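Long-range contact in PrgB (Enterococcus faecalis, PDB 6EVU), which promotes cell aggregation, biofilm formation and conjugation by binding and compacting DNA, this chain being its adhesin domain: residues V132-N146 and I159-L173. Sequence-based numbering, arbitrary orientation.
Sequences VYELQSSPSQSGTLN and IGTNRVNGKDVKTRL
Y133 meets L173 as a non-hydrogen-bonded antiparallel pair, and L173 CD1 sits over one face of the tyrosine ring, 4.0 Å from its centroid, a CH-pi contact. F149 also meets this ring. E134 pairs with R172 through both backbone bonds and, on the other side of the sheet, through a salt bridge: OE1 to NH2 is 3.0 Å. The guanidinium approaches from above the carboxylate plane, 66° out of it; water 1 links E134 OE1 to R172 NE.

Q136 brings NE2 over one face of the R172 guanidinium, the two planes 49° apart; water 2 bridges NE2 to R172 NH1, and OE1 bonds S283. A classic beta bulge follows: the amides of Q136 and S137 both donate to K170 O. With OG anti to the backbone N (chi1 -173°), S137 donates to D168 O at 2.6 Å and accepts from K167 NZ.

P139 wedges its CD against V169 CG2 (3.6 Å) and T161 CG2, while its CB lies over the R163 guanidinium, whose NH1 bonds the carbonyls of N165 and K167. P139 O takes the V164 amide at 2.8 Å. L145 splits its methyls, CD2 reaching T161 CG2 and CD1 approaching I159 CG2, before N146 and G160 close a second ladder with paired backbone bonds.

Apolar contact through T161 CG2 and V169, which both P139 and L145 touch, joins ladders from two sheets of this GbpC-family domain. T144 O accepts from S138 OG and S140 OG, and S138 OG from S140 N (an ST turn), so these buried hydroxyls are satisfied within the loop.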
loop_
_atom_site.group_PDB
_atom_site.type_symbol
_atom_site.label_atom_id
_atom_site.label_comp_id
_atom_site.label_asym_id
_atom_site.label_seq_id
_atom_site.Cartn_x
_atom_site.Cartn_y
_atom_site.Cartn_z
ATOM N N VAL A 132 2.094 -9.893 -6.644
ATOM C CA VAL A 132 2.917 -9.447 -7.767
ATOM C C VAL A 132 3.005 -7.941 -7.750
ATOM O O VAL A 132 1.990 -7.233 -7.848
ATOM C CB VAL A 132 2.350 -9.931 -9.104
ATOM C CG1 VAL A 132 3.221 -9.397 -10.267
ATOM C CG2 VAL A 132 2.237 -11.477 -9.050
ATOM N N TYR A 133 4.238 -7.450 -7.599
ATOM C CA TYR A 133 4.562 -6.022 -7.536
ATOM C C TYR A 133 5.214 -5.590 -8.834
ATOM O O TYR A 133 6.136 -6.239 -9.292
ATOM C CB TYR A 133 5.558 -5.779 -6.410
ATOM C CG TYR A 133 4.994 -6.124 -5.062
ATOM C CD1 TYR A 133 5.111 -7.422 -4.514
ATOM C CD2 TYR A 133 4.404 -5.106 -4.283
ATOM C CE1 TYR A 133 4.612 -7.686 -3.201
ATOM C CE2 TYR A 133 3.901 -5.401 -3.022
ATOM C CZ TYR A 133 4.025 -6.664 -2.515
ATOM O OH TYR A 133 3.575 -7.030 -1.276
ATOM N N GLU A 134 4.734 -4.479 -9.401
ATOM C CA GLU A 134 5.336 -3.960 -10.605
ATOM C C GLU A 134 5.500 -2.467 -10.446
ATOM O O GLU A 134 4.510 -1.749 -10.272
ATOM C CB GLU A 134 4.499 -4.303 -11.847
ATOM C CG GLU A 134 5.262 -3.932 -13.078
ATOM C CD GLU A 134 4.653 -4.457 -14.360
ATOM O OE1 GLU A 134 3.712 -5.323 -14.345
ATOM O OE2 GLU A 134 5.148 -3.982 -15.432
ATOM N N LEU A 135 6.744 -1.996 -10.563
ATOM C CA LEU A 135 6.999 -0.561 -10.616
ATOM C C LEU A 135 6.182 0.101 -11.723
ATOM O O LEU A 135 6.142 -0.365 -12.878
ATOM C CB LEU A 135 8.500 -0.288 -10.824
ATOM C CG LEU A 135 9.012 1.169 -10.841
ATOM C CD1 LEU A 135 10.489 1.134 -10.423
ATOM C CD2 LEU A 135 8.928 1.847 -12.280
ATOM N N GLN A 136 5.570 1.241 -11.360
ATOM C CA GLN A 136 4.925 2.137 -12.309
ATOM C C GLN A 136 5.496 3.554 -12.359
ATOM O O GLN A 136 5.519 4.159 -13.450
ATOM C CB GLN A 136 3.426 2.191 -12.001
ATOM C CG GLN A 136 2.801 0.825 -12.311
ATOM C CD GLN A 136 1.310 0.891 -12.211
ATOM O OE1 GLN A 136 0.798 1.295 -11.191
ATOM N NE2 GLN A 136 0.607 0.500 -13.275
ATOM N N SER A 137 5.976 4.097 -11.238
ATOM C CA SER A 137 6.568 5.430 -11.247
ATOM C C SER A 137 7.645 5.469 -10.159
ATOM O O SER A 137 7.491 4.867 -9.091
ATOM C CB SER A 137 5.519 6.534 -10.996
ATOM O OG SER A 137 6.058 7.849 -11.153
ATOM N N SER A 138 8.741 6.174 -10.473
ATOM C CA SER A 138 9.815 6.337 -9.492
ATOM C C SER A 138 10.473 7.683 -9.683
ATOM O O SER A 138 10.789 8.038 -10.824
ATOM C CB SER A 138 10.895 5.249 -9.601
ATOM O OG SER A 138 12.142 5.663 -8.999
ATOM N N PRO A 139 10.759 8.415 -8.603
ATOM C CA PRO A 139 11.488 9.694 -8.710
ATOM C C PRO A 139 13.009 9.617 -8.613
ATOM O O PRO A 139 13.649 10.678 -8.482
ATOM C CB PRO A 139 10.953 10.475 -7.501
ATOM C CG PRO A 139 10.876 9.365 -6.445
ATOM C CD PRO A 139 10.299 8.142 -7.225
ATOM N N SER A 140 13.607 8.411 -8.594
ATOM C CA SER A 140 15.064 8.337 -8.492
ATOM C C SER A 140 15.697 8.446 -9.879
ATOM O O SER A 140 15.040 8.255 -10.930
ATOM C CB SER A 140 15.518 7.032 -7.813
ATOM O OG SER A 140 15.060 5.893 -8.537
ATOM N N GLN A 141 16.996 8.739 -9.859
ATOM C CA GLN A 141 17.723 8.946 -11.110
ATOM C C GLN A 141 17.684 7.692 -11.960
ATOM O O GLN A 141 17.549 7.774 -13.195
ATOM C CB GLN A 141 19.177 9.359 -10.820
ATOM C CG GLN A 141 20.022 9.695 -12.048
ATOM C CD GLN A 141 19.402 10.853 -12.804
ATOM O OE1 GLN A 141 18.998 11.859 -12.193
ATOM N NE2 GLN A 141 19.267 10.704 -14.125
ATOM N N SER A 142 17.812 6.527 -11.317
ATOM C CA SER A 142 17.763 5.253 -11.998
ATOM C C SER A 142 16.348 4.842 -12.340
ATOM O O SER A 142 16.178 3.822 -13.008
ATOM C CB SER A 142 18.412 4.172 -11.135
ATOM O OG SER A 142 17.644 3.954 -9.939
ATOM N N GLY A 143 15.330 5.547 -11.835
ATOM C CA GLY A 143 13.973 5.101 -12.117
ATOM C C GLY A 143 13.610 3.746 -11.537
ATOM O O GLY A 143 12.711 3.065 -12.070
ATOM N N THR A 144 14.221 3.371 -10.412
ATOM C CA THR A 144 13.944 2.106 -9.752
ATOM C C THR A 144 13.279 2.374 -8.415
ATOM O O THR A 144 13.264 3.505 -7.913
ATOM C CB THR A 144 15.228 1.295 -9.504
ATOM O OG1 THR A 144 16.129 2.060 -8.707
ATOM C CG2 THR A 144 15.908 0.965 -10.862
ATOM N N LEU A 145 12.768 1.309 -7.808
ATOM C CA LEU A 145 12.296 1.391 -6.425
ATOM C C LEU A 145 12.943 0.275 -5.635
ATOM O O LEU A 145 13.298 -0.778 -6.185
ATOM C CB LEU A 145 10.751 1.242 -6.294
ATOM C CG LEU A 145 9.956 2.381 -6.901
ATOM C CD1 LEU A 145 8.509 1.883 -7.019
ATOM C CD2 LEU A 145 10.087 3.723 -6.258
ATOM N N ASN A 146 13.093 0.498 -4.312
ATOM C CA ASN A 146 13.547 -0.550 -3.430
ATOM C C ASN A 146 12.339 -1.085 -2.673
ATOM O O ASN A 146 11.444 -0.333 -2.313
ATOM C CB ASN A 146 14.576 -0.015 -2.442
ATOM C CG ASN A 146 15.642 0.839 -3.112
ATOM O OD1 ASN A 146 16.162 0.474 -4.165
ATOM N ND2 ASN A 146 15.968 2.003 -2.503
ATOM N N ILE A 159 8.234 0.177 0.510
ATOM C CA ILE A 159 8.738 0.494 -0.828
ATOM C C ILE A 159 9.233 1.928 -0.842
ATOM O O ILE A 159 8.563 2.845 -0.340
ATOM C CB ILE A 159 7.632 0.246 -1.895
ATOM C CG1 ILE A 159 7.388 -1.305 -2.013
ATOM C CG2 ILE A 159 7.997 0.893 -3.304
ATOM C CD1 ILE A 159 6.279 -1.720 -2.872
ATOM N N GLY A 160 10.371 2.160 -1.509
ATOM C CA GLY A 160 10.820 3.548 -1.573
ATOM C C GLY A 160 12.095 3.676 -2.383
ATOM O O GLY A 160 12.715 2.675 -2.762
ATOM N N THR A 161 12.495 4.932 -2.606
ATOM C CA THR A 161 13.746 5.238 -3.302
ATOM C C THR A 161 14.118 6.692 -3.004
ATOM O O THR A 161 13.425 7.390 -2.278
ATOM C CB THR A 161 13.614 4.960 -4.809
ATOM O OG1 THR A 161 14.942 5.063 -5.398
ATOM C CG2 THR A 161 12.732 6.008 -5.477
ATOM N N ASN A 162 15.227 7.125 -3.555
ATOM C CA ASN A 162 15.685 8.503 -3.466
ATOM C C ASN A 162 14.805 9.409 -4.316
ATOM O O ASN A 162 14.481 9.064 -5.454
ATOM C CB ASN A 162 17.128 8.506 -4.017
ATOM C CG ASN A 162 17.787 9.809 -3.929
ATOM O OD1 ASN A 162 17.689 10.524 -2.930
ATOM N ND2 ASN A 162 18.552 10.114 -4.955
ATOM N N ARG A 163 14.546 10.631 -3.861
ATOM C CA ARG A 163 13.773 11.546 -4.702
ATOM C C ARG A 163 14.703 12.572 -5.350
ATOM O O ARG A 163 15.270 13.415 -4.657
ATOM C CB ARG A 163 12.686 12.259 -3.891
ATOM C CG ARG A 163 11.896 13.239 -4.727
ATOM C CD ARG A 163 10.677 13.843 -3.997
ATOM N NE ARG A 163 9.606 12.869 -3.769
ATOM C CZ ARG A 163 8.795 12.460 -4.736
ATOM N NH1 ARG A 163 8.935 12.944 -5.956
ATOM N NH2 ARG A 163 7.835 11.603 -4.489
ATOM N N VAL A 164 14.834 12.535 -6.684
ATOM C CA VAL A 164 15.561 13.578 -7.404
ATOM C C VAL A 164 14.647 14.481 -8.226
ATOM O O VAL A 164 15.113 15.515 -8.723
ATOM C CB VAL A 164 16.655 12.989 -8.331
ATOM C CG1 VAL A 164 17.571 12.038 -7.609
ATOM C CG2 VAL A 164 16.064 12.307 -9.518
ATOM N N ASN A 165 13.395 14.100 -8.454
ATOM C CA ASN A 165 12.498 14.935 -9.256
ATOM C C ASN A 165 11.123 14.867 -8.626
ATOM O O ASN A 165 10.964 14.353 -7.516
ATOM C CB ASN A 165 12.490 14.496 -10.726
ATOM C CG ASN A 165 12.131 13.034 -10.869
ATOM O OD1 ASN A 165 11.134 12.591 -10.310
ATOM N ND2 ASN A 165 12.935 12.283 -11.612
ATOM N N GLY A 166 10.115 15.384 -9.337
ATOM C CA GLY A 166 8.784 15.458 -8.784
ATOM C C GLY A 166 7.858 14.293 -9.096
ATOM O O GLY A 166 6.661 14.392 -8.811
ATOM N N LYS A 167 8.357 13.207 -9.689
ATOM C CA LYS A 167 7.471 12.111 -10.073
ATOM C C LYS A 167 6.933 11.369 -8.852
ATOM O O LYS A 167 7.555 11.332 -7.774
ATOM C CB LYS A 167 8.215 11.123 -10.978
ATOM C CG LYS A 167 8.592 11.685 -12.339
ATOM C CD LYS A 167 9.525 10.670 -12.943
ATOM C CE LYS A 167 8.767 9.686 -13.831
ATOM N NZ LYS A 167 7.345 9.339 -13.445
ATOM N N ASP A 168 5.771 10.753 -9.035
ATOM C CA ASP A 168 5.221 9.869 -8.010
ATOM C C ASP A 168 6.107 8.647 -7.765
ATOM O O ASP A 168 6.829 8.179 -8.645
ATOM C CB ASP A 168 3.826 9.352 -8.434
ATOM C CG ASP A 168 2.740 10.429 -8.405
ATOM O OD1 ASP A 168 3.031 11.562 -7.974
ATOM O OD2 ASP A 168 1.594 10.111 -8.829
ATOM N N VAL A 169 6.057 8.147 -6.542
ATOM C CA VAL A 169 6.287 6.730 -6.293
ATOM C C VAL A 169 4.982 6.021 -6.628
ATOM O O VAL A 169 3.938 6.426 -6.131
ATOM C CB VAL A 169 6.700 6.498 -4.837
ATOM C CG1 VAL A 169 6.846 5.026 -4.508
ATOM C CG2 VAL A 169 8.036 7.217 -4.567
ATOM N N LYS A 170 5.025 4.970 -7.456
ATOM C CA LYS A 170 3.798 4.198 -7.707
ATOM C C LYS A 170 4.117 2.754 -8.071
ATOM O O LYS A 170 5.021 2.498 -8.866
ATOM C CB LYS A 170 2.922 4.862 -8.788
ATOM C CG LYS A 170 1.507 4.213 -8.813
ATOM C CD LYS A 170 0.544 4.961 -9.706
ATOM C CE LYS A 170 0.733 4.631 -11.171
ATOM N NZ LYS A 170 -0.305 5.356 -12.055
ATOM N N THR A 171 3.381 1.812 -7.465
ATOM C CA THR A 171 3.577 0.380 -7.597
ATOM C C THR A 171 2.220 -0.264 -7.842
ATOM O O THR A 171 1.266 0.008 -7.090
ATOM C CB THR A 171 4.200 -0.235 -6.330
ATOM O OG1 THR A 171 5.430 0.474 -6.009
ATOM C CG2 THR A 171 4.500 -1.698 -6.540
ATOM N N ARG A 172 2.153 -1.157 -8.828
ATOM C CA ARG A 172 0.961 -1.986 -9.043
ATOM C C ARG A 172 1.099 -3.258 -8.219
ATOM O O ARG A 172 2.178 -3.883 -8.154
ATOM C CB ARG A 172 0.780 -2.341 -10.540
ATOM C CG ARG A 172 -0.546 -3.161 -10.742
ATOM C CD ARG A 172 -1.011 -3.021 -12.175
ATOM N NE ARG A 172 -0.009 -3.595 -13.044
ATOM C CZ ARG A 172 0.102 -3.355 -14.349
ATOM N NH1 ARG A 172 -0.734 -2.517 -14.973
ATOM N NH2 ARG A 172 1.075 -3.961 -15.024
ATOM N N LEU A 173 0.006 -3.630 -7.535
ATOM C CA LEU A 173 -0.056 -4.868 -6.767
ATOM C C LEU A 173 -1.233 -5.697 -7.277
ATOM O O LEU A 173 -2.381 -5.208 -7.299
ATOM C CB LEU A 173 -0.206 -4.599 -5.248
ATOM C CG LEU A 173 -0.485 -5.810 -4.349
ATOM C CD1 LEU A 173 0.634 -6.880 -4.471
ATOM C CD2 LEU A 173 -0.515 -5.317 -2.936
HETATM O O HOH W 1 1.812 -6.208 -12.752
HETATM O O HOH W 2 -2.267 -0.528 -13.804
HETATM O O HOH W 3 4.752 10.705 -11.808
HETATM O O HOH W 4 12.924 9.293 -12.105
HETATM O O HOH W 5 18.845 8.931 -7.647
HETATM O O HOH W 6 16.311 2.572 -5.899
#